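PDB 3NE2: probable aquaporin AqpM from Archaeoglobus fulgidus, which probably forms a membrane channel that lets water move in either direction under osmotic drive. Local coordinates for residues K7-E12 with Y104-F109; F17-F22 with L65-V70; L149-G154 with P223-G228. All blocks are in the same frame, centred on the assembly; numbering follows the deposited sequence.

Contact 1 of 3, residues K7-E12 with Y104-F109; sequences KRFTAE and YIVAQF
One face of the Phe9 ring is covered by Ala107 CB, and Val106 CG1 sits at the ring edge, near its plane. Two helices of the aquaporin fold, 5-34 and 101-123, pack here with their local axes 8.3 Å apart at an angle of 36°. The methyl of Ala107 lies 3.6 Å from the ring centroid of Phe9, a CH-pi contact displaced toward the rim. With CG anti to the backbone N (chi1 -176°), the Phe9 ring reaches helix 101-123 although the bond from CA to CB does not point at it. The Tyr104 ring carries Glu12 CG over one face, 3.9 Å from its centroid. Arg8 reaches the same tyrosine with CB, which lies 3.5 Å from Tyr104 OH.

The polar ends are shared with the rest of the chain. Arg8 forms a salt bridge with Glu100, and Tyr104 OH bonds to Ser78 O. The carboxylate of Glu12 also takes the backbone N-H groups of His81 and Ile82, just before the first NPA motif, Asn83 to Ala85. Glu12 therefore joins the helix packing to the pore-forming loop. From helix 101-123, Gln108 NE2 bonds to Glu12 OE1 at 3.3 Å, in the amide plane of Gln108 but from above the carboxylate plane.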
loop_
_atom_site.group_PDB
_atom_site.type_symbol
_atom_site.label_atom_id
_atom_site.label_comp_id
_atom_site.label_asym_id
_atom_site.label_seq_id
_atom_site.Cartn_x
_atom_site.Cartn_y
_atom_site.Cartn_z
ATOM N N LYS C 7 -26.044 -1.364 22.298
ATOM C CA LYS C 7 -25.681 -1.146 20.887
ATOM C C LYS C 7 -24.196 -0.998 20.664
ATOM O O LYS C 7 -23.732 -1.298 19.569
ATOM C CB LYS C 7 -26.389 0.082 20.309
ATOM C CG LYS C 7 -27.803 -0.206 19.808
ATOM C CD LYS C 7 -28.436 1.072 19.284
ATOM C CE LYS C 7 -29.889 0.892 18.886
ATOM N NZ LYS C 7 -30.395 2.222 18.371
ATOM N N ARG C 8 -23.458 -0.523 21.670
ATOM C CA ARG C 8 -21.984 -0.458 21.575
ATOM C C ARG C 8 -21.366 -1.858 21.751
ATOM O O ARG C 8 -20.319 -2.183 21.145
ATOM C CB ARG C 8 -21.407 0.538 22.578
ATOM C CG ARG C 8 -21.828 1.959 22.250
ATOM C CD ARG C 8 -21.308 3.003 23.225
ATOM N NE ARG C 8 -22.052 3.023 24.482
ATOM C CZ ARG C 8 -21.544 2.739 25.677
ATOM N NH1 ARG C 8 -20.270 2.395 25.842
ATOM N NH2 ARG C 8 -22.331 2.798 26.723
ATOM N N PHE C 9 -22.041 -2.691 22.545
ATOM C CA PHE C 9 -21.663 -4.082 22.672
ATOM C C PHE C 9 -21.743 -4.794 21.315
ATOM O O PHE C 9 -20.767 -5.398 20.840
ATOM C CB PHE C 9 -22.588 -4.770 23.672
ATOM C CG PHE C 9 -22.220 -6.203 23.953
ATOM C CD1 PHE C 9 -21.361 -6.518 25.003
ATOM C CD2 PHE C 9 -22.727 -7.238 23.161
ATOM C CE1 PHE C 9 -21.010 -7.840 25.255
ATOM C CE2 PHE C 9 -22.384 -8.553 23.410
ATOM C CZ PHE C 9 -21.525 -8.858 24.462
ATOM N N THR C 10 -22.919 -4.712 20.700
ATOM C CA THR C 10 -23.160 -5.381 19.436
ATOM C C THR C 10 -22.315 -4.741 18.344
ATOM O O THR C 10 -21.960 -5.409 17.381
ATOM C CB THR C 10 -24.651 -5.364 19.048
ATOM O OG1 THR C 10 -25.073 -4.020 18.806
ATOM C CG2 THR C 10 -25.503 -5.962 20.167
ATOM N N ALA C 11 -21.977 -3.456 18.492
ATOM C CA ALA C 11 -21.027 -2.799 17.588
ATOM C C ALA C 11 -19.620 -3.375 17.762
ATOM O O ALA C 11 -18.924 -3.592 16.749
ATOM C CB ALA C 11 -21.025 -1.304 17.800
ATOM N N GLU C 12 -19.221 -3.640 19.021
ATOM C CA GLU C 12 -17.910 -4.279 19.321
ATOM C C GLU C 12 -17.785 -5.732 18.870
ATOM O O GLU C 12 -16.681 -6.197 18.539
ATOM C CB GLU C 12 -17.562 -4.195 20.799
ATOM C CG GLU C 12 -16.991 -2.832 21.208
ATOM C CD GLU C 12 -15.647 -2.471 20.534
ATOM O OE1 GLU C 12 -14.812 -3.364 20.303
ATOM O OE2 GLU C 12 -15.416 -1.277 20.246
ATOM N N TYR C 104 -17.123 -4.828 27.327
ATOM C CA TYR C 104 -16.434 -4.614 26.045
ATOM C C TYR C 104 -15.603 -5.836 25.593
ATOM O O TYR C 104 -15.720 -6.309 24.446
ATOM C CB TYR C 104 -15.568 -3.330 26.100
ATOM C CG TYR C 104 -16.198 -2.145 25.369
ATOM C CD1 TYR C 104 -15.441 -1.353 24.491
ATOM C CD2 TYR C 104 -17.555 -1.854 25.502
ATOM C CE1 TYR C 104 -16.016 -0.290 23.794
ATOM C CE2 TYR C 104 -18.135 -0.800 24.801
ATOM C CZ TYR C 104 -17.369 -0.028 23.955
ATOM O OH TYR C 104 -17.990 1.001 23.289
ATOM N N ILE C 105 -14.795 -6.344 26.528
ATOM C CA ILE C 105 -13.886 -7.485 26.293
ATOM C C ILE C 105 -14.654 -8.755 25.924
ATOM O O ILE C 105 -14.242 -9.488 25.042
ATOM C CB ILE C 105 -12.956 -7.737 27.529
ATOM C CG1 ILE C 105 -11.998 -6.552 27.705
ATOM C CG2 ILE C 105 -12.165 -9.020 27.359
ATOM C CD1 ILE C 105 -11.014 -6.703 28.819
ATOM N N VAL C 106 -15.776 -8.985 26.599
ATOM C CA VAL C 106 -16.679 -10.088 26.262
ATOM C C VAL C 106 -17.238 -9.933 24.840
ATOM O O VAL C 106 -17.266 -10.916 24.083
ATOM C CB VAL C 106 -17.848 -10.198 27.273
ATOM C CG1 VAL C 106 -18.971 -11.067 26.715
ATOM C CG2 VAL C 106 -17.343 -10.741 28.585
ATOM N N ALA C 107 -17.668 -8.711 24.485
ATOM C CA ALA C 107 -18.159 -8.406 23.122
ATOM C C ALA C 107 -17.102 -8.737 22.063
ATOM O O ALA C 107 -17.401 -9.332 21.009
ATOM C CB ALA C 107 -18.570 -6.940 23.013
ATOM N N GLN C 108 -15.868 -8.352 22.387
ATOM C CA GLN C 108 -14.695 -8.625 21.555
ATOM C C GLN C 108 -14.424 -10.128 21.371
ATOM O O GLN C 108 -14.236 -10.600 20.232
ATOM C CB GLN C 108 -13.465 -7.895 22.144
ATOM C CG GLN C 108 -13.474 -6.373 21.877
ATOM C CD GLN C 108 -12.873 -5.532 22.993
ATOM O OE1 GLN C 108 -12.101 -6.020 23.808
ATOM N NE2 GLN C 108 -13.239 -4.256 23.031
ATOM N N PHE C 109 -14.408 -10.854 22.492
ATOM C CA PHE C 109 -14.187 -12.297 22.489
ATOM C C PHE C 109 -15.277 -13.054 21.720
ATOM O O PHE C 109 -14.964 -13.920 20.887
ATOM C CB PHE C 109 -14.097 -12.832 23.913
ATOM C CG PHE C 109 -12.710 -12.781 24.497
ATOM C CD1 PHE C 109 -12.088 -13.939 24.946
ATOM C CD2 PHE C 109 -12.022 -11.583 24.602
ATOM C CE1 PHE C 109 -10.804 -13.891 25.491
ATOM C CE2 PHE C 109 -10.739 -11.536 25.149
ATOM C CZ PHE C 109 -10.133 -12.682 25.587
#

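Contact 2 of 3, residues F17-F22 with L65-V70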
loop_
_atom_site.group_PDB
_atom_site.type_symbol
_atom_site.label_atom_id
_atom_site.label_comp_id
_atom_site.label_asym_id
_atom_site.label_seq_id
_atom_site.Cartn_x
_atom_site.Cartn_y
_atom_site.Cartn_z
ATOM N N PHE C 17 -15.390 -9.283 14.951
ATOM C CA PHE C 17 -15.709 -10.326 13.997
ATOM C C PHE C 17 -14.984 -10.101 12.672
ATOM O O PHE C 17 -14.345 -10.994 12.157
ATOM C CB PHE C 17 -17.229 -10.384 13.782
ATOM C CG PHE C 17 -17.630 -11.057 12.509
ATOM C CD1 PHE C 17 -17.850 -10.307 11.367
ATOM C CD2 PHE C 17 -17.767 -12.442 12.453
ATOM C CE1 PHE C 17 -18.198 -10.924 10.188
ATOM C CE2 PHE C 17 -18.113 -13.067 11.284
ATOM C CZ PHE C 17 -18.324 -12.315 10.145
ATOM N N ILE C 18 -15.099 -8.896 12.133
ATOM C CA ILE C 18 -14.443 -8.543 10.873
ATOM C C ILE C 18 -12.921 -8.527 11.024
ATOM O O ILE C 18 -12.198 -8.978 10.117
ATOM C CB ILE C 18 -14.963 -7.202 10.312
ATOM C CG1 ILE C 18 -16.278 -7.458 9.581
ATOM C CG2 ILE C 18 -13.961 -6.552 9.381
ATOM C CD1 ILE C 18 -17.251 -6.355 9.718
ATOM N N LEU C 19 -12.435 -8.045 12.171
ATOM C CA LEU C 19 -11.002 -8.109 12.476
ATOM C C LEU C 19 -10.486 -9.537 12.382
ATOM O O LEU C 19 -9.503 -9.767 11.693
ATOM C CB LEU C 19 -10.669 -7.584 13.877
ATOM C CG LEU C 19 -9.228 -7.873 14.377
ATOM C CD1 LEU C 19 -8.207 -7.223 13.438
ATOM C CD2 LEU C 19 -8.995 -7.415 15.825
ATOM N N VAL C 20 -11.138 -10.497 13.053
ATOM C CA VAL C 20 -10.657 -11.906 13.005
ATOM C C VAL C 20 -11.069 -12.726 11.746
ATOM O O VAL C 20 -10.467 -13.772 11.456
ATOM C CB VAL C 20 -11.047 -12.712 14.248
ATOM C CG1 VAL C 20 -10.483 -12.032 15.506
ATOM C CG2 VAL C 20 -12.556 -12.872 14.315
ATOM N N PHE C 21 -12.067 -12.267 10.987
ATOM C CA PHE C 21 -12.477 -13.012 9.808
ATOM C C PHE C 21 -11.415 -12.782 8.778
ATOM O O PHE C 21 -10.807 -13.721 8.297
ATOM C CB PHE C 21 -13.847 -12.574 9.291
ATOM C CG PHE C 21 -14.327 -13.385 8.146
ATOM C CD1 PHE C 21 -13.867 -13.135 6.865
ATOM C CD2 PHE C 21 -15.214 -14.435 8.345
ATOM C CE1 PHE C 21 -14.290 -13.911 5.780
ATOM C CE2 PHE C 21 -15.649 -15.226 7.260
ATOM C CZ PHE C 21 -15.176 -14.965 5.974
ATOM N N PHE C 22 -11.157 -11.510 8.505
ATOM C CA PHE C 22 -10.331 -11.111 7.374
ATOM C C PHE C 22 -8.847 -11.058 7.724
ATOM O O PHE C 22 -8.002 -11.444 6.916
ATOM C CB PHE C 22 -10.770 -9.737 6.871
ATOM C CG PHE C 22 -12.099 -9.744 6.140
ATOM C CD1 PHE C 22 -12.154 -9.783 4.757
ATOM C CD2 PHE C 22 -13.283 -9.698 6.840
ATOM C CE1 PHE C 22 -13.363 -9.778 4.097
ATOM C CE2 PHE C 22 -14.483 -9.710 6.170
ATOM C CZ PHE C 22 -14.514 -9.745 4.794
ATOM N N LEU C 65 -6.338 -2.759 6.374
ATOM C CA LEU C 65 -7.473 -2.168 5.644
ATOM C C LEU C 65 -8.859 -2.578 6.258
ATOM O O LEU C 65 -9.834 -1.790 6.226
ATOM C CB LEU C 65 -7.368 -2.464 4.142
ATOM C CG LEU C 65 -6.090 -1.895 3.521
ATOM C CD1 LEU C 65 -5.792 -2.517 2.156
ATOM C CD2 LEU C 65 -6.138 -0.414 3.399
ATOM N N ALA C 66 -8.915 -3.785 6.834
ATOM C CA ALA C 66 -10.093 -4.250 7.579
ATOM C C ALA C 66 -10.298 -3.435 8.883
ATOM O O ALA C 66 -11.404 -2.953 9.198
ATOM C CB ALA C 66 -9.948 -5.696 7.913
ATOM N N ILE C 67 -9.214 -3.285 9.648
ATOM C CA ILE C 67 -9.211 -2.433 10.841
ATOM C C ILE C 67 -9.637 -1.022 10.504
ATOM O O ILE C 67 -10.448 -0.440 11.211
ATOM C CB ILE C 67 -7.809 -2.372 11.487
ATOM C CG1 ILE C 67 -7.476 -3.697 12.178
ATOM C CG2 ILE C 67 -7.715 -1.210 12.481
ATOM C CD1 ILE C 67 -6.011 -3.854 12.390
ATOM N N ALA C 68 -9.078 -0.478 9.429
ATOM C CA ALA C 68 -9.425 0.863 9.015
ATOM C C ALA C 68 -10.903 0.948 8.713
ATOM O O ALA C 68 -11.576 1.813 9.244
ATOM C CB ALA C 68 -8.615 1.282 7.823
ATOM N N ALA C 69 -11.389 0.025 7.874
ATOM C CA ALA C 69 -12.820 -0.071 7.486
ATOM C C ALA C 69 -13.761 -0.056 8.670
ATOM O O ALA C 69 -14.790 0.603 8.649
ATOM C CB ALA C 69 -13.052 -1.329 6.685
ATOM N N VAL C 70 -13.385 -0.795 9.704
ATOM C CA VAL C 70 -14.159 -0.880 10.971
ATOM C C VAL C 70 -14.251 0.478 11.738
ATOM O O VAL C 70 -15.321 0.959 12.104
ATOM C CB VAL C 70 -13.572 -2.034 11.907
ATOM C CG1 VAL C 70 -14.062 -1.923 13.334
ATOM C CG2 VAL C 70 -13.916 -3.412 11.355
#
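With CG2 anti to the backbone N in Ile18 and anti to the carbonyl carbon in Val70, the two side chains meet through their CG2 methyls. These lie 3.7 Å apart, Ile18 CG2 to Val70 CG2, and the side chains run past each other in opposing senses. The bond from CA to CB of Leu19 does not face the other helix, yet the end of the side chain comes nearer. CD1 of Leu19 rests 3.8 Å from CG1 of Ile67, and these two side chains extend alongside each other in the same sense.

Ala66 makes two looser contacts. Its CB is 4.4 Å from Ile18 CG2 and 4.3 Å from Phe22 CB. The Phe22 ring itself leads away from helix 53-78, so CB makes that contact. The interface is apolar, and all of the residues that touch are buried. It covers 210 Å², both sides summed.

Other parts of the tetramer close in around it. Leu19 also touches Asn200 of the second NPA motif, and Val70 touches Ile82. Ile18 packs on Leu157 of the second subunit, whose Thr190 OG1 bonds to Phe22 O. The local axes lie 9.2 Å apart and run nearly antiparallel, at 163°. This is the antiparallel pairing of two successive membrane-spanning helices, 5-34 and 53-78, in the aquaporin helix bundle.

Contact 3 of 3, residues L149-G154 with P223-G228; sequences LTEAIG and PIYVIG
Glu151 OE1, which meets the Tyr225 ring, is gripped by Thr195 OG1 and by the backbone N of Ser198. The other oxygen, Glu151 OE2, bonds to the backbone N of Leu199. These amides come just before the second NPA motif, Asn200 to Ala202. Against helix 224-243, Glu151 OE1 approaches Tyr225 CE1 to 3.6 Å, at the ring edge and in its plane. The carboxylate and ring planes are turned 76° apart. Glu151 is bent at chi2 (-77°), the torsion that places its CD, and CD lies 3.6 Å from Tyr225 CE1. Tyr225 OH bonds to Thr195 O, so one residue, Thr195, holds the ends of both side chains. Within its own segment, Ile224 CG2 sits over the centre of one face of the Tyr225 ring.

Further along, the backbones come close. Gly228 has no side chain, and its CA is 4.5 Å from Ala152 CA. Gly228 O faces Ala152 CA in a CA-H...O contact and also lies near Ala152 CB. The local axes are 8.4 Å apart, at 47°.

Glu151 is buried, and two backbone N-H groups point to its carboxylate. Such surroundings would favour the ionised form. The residue probably helps fix the shape of the pore-forming loop.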
loop_
_atom_site.group_PDB
_atom_site.type_symbol
_atom_site.label_atom_id
_atom_site.label_comp_id
_atom_site.label_asym_id
_atom_site.label_seq_id
_atom_site.Cartn_x
_atom_site.Cartn_y
_atom_site.Cartn_z
ATOM N N LEU C 149 7.937 -9.956 24.901
ATOM C CA LEU C 149 8.624 -8.675 24.718
ATOM C C LEU C 149 8.362 -8.120 23.334
ATOM O O LEU C 149 8.110 -6.922 23.196
ATOM C CB LEU C 149 10.136 -8.783 24.950
ATOM C CG LEU C 149 10.898 -7.461 24.763
ATOM C CD1 LEU C 149 10.490 -6.472 25.800
ATOM C CD2 LEU C 149 12.387 -7.663 24.816
ATOM N N THR C 150 8.406 -8.970 22.310
ATOM C CA THR C 150 8.124 -8.499 20.939
ATOM C C THR C 150 6.640 -8.119 20.782
ATOM O O THR C 150 6.299 -7.205 20.027
ATOM C CB THR C 150 8.477 -9.523 19.843
ATOM O OG1 THR C 150 7.404 -10.453 19.699
ATOM C CG2 THR C 150 9.750 -10.258 20.166
ATOM N N GLU C 151 5.768 -8.832 21.492
ATOM C CA GLU C 151 4.345 -8.489 21.528
ATOM C C GLU C 151 4.058 -7.205 22.326
ATOM O O GLU C 151 3.092 -6.504 22.034
ATOM C CB GLU C 151 3.522 -9.656 22.092
ATOM C CG GLU C 151 3.215 -10.750 21.071
ATOM C CD GLU C 151 2.102 -10.375 20.091
ATOM O OE1 GLU C 151 2.200 -10.781 18.912
ATOM O OE2 GLU C 151 1.135 -9.685 20.482
ATOM N N ALA C 152 4.878 -6.903 23.330
ATOM C CA ALA C 152 4.725 -5.652 24.078
ATOM C C ALA C 152 5.270 -4.482 23.265
ATOM O O ALA C 152 4.611 -3.450 23.167
ATOM C CB ALA C 152 5.408 -5.728 25.424
ATOM N N ILE C 153 6.461 -4.649 22.674
ATOM C CA ILE C 153 7.053 -3.620 21.799
ATOM C C ILE C 153 6.139 -3.344 20.601
ATOM O O ILE C 153 6.056 -2.214 20.104
ATOM C CB ILE C 153 8.456 -4.028 21.297
ATOM C CG1 ILE C 153 9.461 -3.952 22.438
ATOM C CG2 ILE C 153 8.927 -3.114 20.185
ATOM C CD1 ILE C 153 10.847 -4.480 22.079
ATOM N N GLY C 154 5.454 -4.397 20.159
ATOM C CA GLY C 154 4.502 -4.309 19.072
ATOM C C GLY C 154 3.315 -3.463 19.464
ATOM O O GLY C 154 3.030 -2.458 18.814
ATOM N N PRO C 223 -1.140 -16.843 27.388
ATOM C CA PRO C 223 -0.577 -15.762 28.207
ATOM C C PRO C 223 0.337 -14.783 27.458
ATOM O O PRO C 223 0.340 -13.597 27.769
ATOM C CB PRO C 223 0.210 -16.510 29.297
ATOM C CG PRO C 223 -0.079 -17.978 29.102
ATOM C CD PRO C 223 -1.209 -18.103 28.154
ATOM N N ILE C 224 1.099 -15.271 26.484
ATOM C CA ILE C 224 1.971 -14.409 25.688
ATOM C C ILE C 224 1.179 -13.312 24.991
ATOM O O ILE C 224 1.697 -12.222 24.748
ATOM C CB ILE C 224 2.755 -15.217 24.624
ATOM C CG1 ILE C 224 3.930 -15.940 25.271
ATOM C CG2 ILE C 224 3.275 -14.318 23.504
ATOM C CD1 ILE C 224 4.353 -17.185 24.522
ATOM N N TYR C 225 -0.079 -13.607 24.672
ATOM C CA TYR C 225 -0.935 -12.691 23.921
ATOM C C TYR C 225 -1.938 -11.914 24.796
ATOM O O TYR C 225 -2.756 -11.130 24.292
ATOM C CB TYR C 225 -1.612 -13.488 22.814
ATOM C CG TYR C 225 -0.567 -14.123 21.961
ATOM C CD1 TYR C 225 0.238 -13.337 21.150
ATOM C CD2 TYR C 225 -0.329 -15.492 22.006
ATOM C CE1 TYR C 225 1.233 -13.897 20.363
ATOM C CE2 TYR C 225 0.672 -16.078 21.217
ATOM C CZ TYR C 225 1.452 -15.272 20.395
ATOM O OH TYR C 225 2.443 -15.831 19.603
ATOM N N VAL C 226 -1.849 -12.121 26.103
ATOM C CA VAL C 226 -2.586 -11.327 27.066
ATOM C C VAL C 226 -1.599 -10.397 27.752
ATOM O O VAL C 226 -1.750 -9.199 27.706
ATOM C CB VAL C 226 -3.294 -12.219 28.088
ATOM C CG1 VAL C 226 -4.120 -11.386 29.039
ATOM C CG2 VAL C 226 -4.172 -13.237 27.370
ATOM N N ILE C 227 -0.570 -10.959 28.370
ATOM C CA ILE C 227 0.446 -10.172 29.081
ATOM C C ILE C 227 1.129 -9.171 28.145
ATOM O O ILE C 227 1.165 -7.971 28.409
ATOM C CB ILE C 227 1.519 -11.098 29.719
ATOM C CG1 ILE C 227 0.906 -11.906 30.862
ATOM C CG2 ILE C 227 2.703 -10.293 30.234
ATOM C CD1 ILE C 227 1.752 -13.068 31.298
ATOM N N GLY C 228 1.661 -9.688 27.046
ATOM C CA GLY C 228 2.447 -8.899 26.098
ATOM C C GLY C 228 1.785 -7.633 25.595
ATOM O O GLY C 228 2.330 -6.553 25.773
#

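In the fold
From the N terminus, helix 5-34 supplies the first segments of contacts 1 and 2. Helix 53-78 returns to it and closes contact 2. The chain then passes through the first NPA motif and helix 84-91 before helix 101-123 closes contact 1, so the loop of contact 2 lies wholly within that of contact 1. Contact 3 follows in series. It opens on helix 144-167 and closes on helix 224-243, with the second NPA motif between. Contacts 2 and 3 lie on opposite sides of the chain centre, their centres about 21 Å apart. None of the three touches another. Contacts 1 and 3 each enclose one NPA motif.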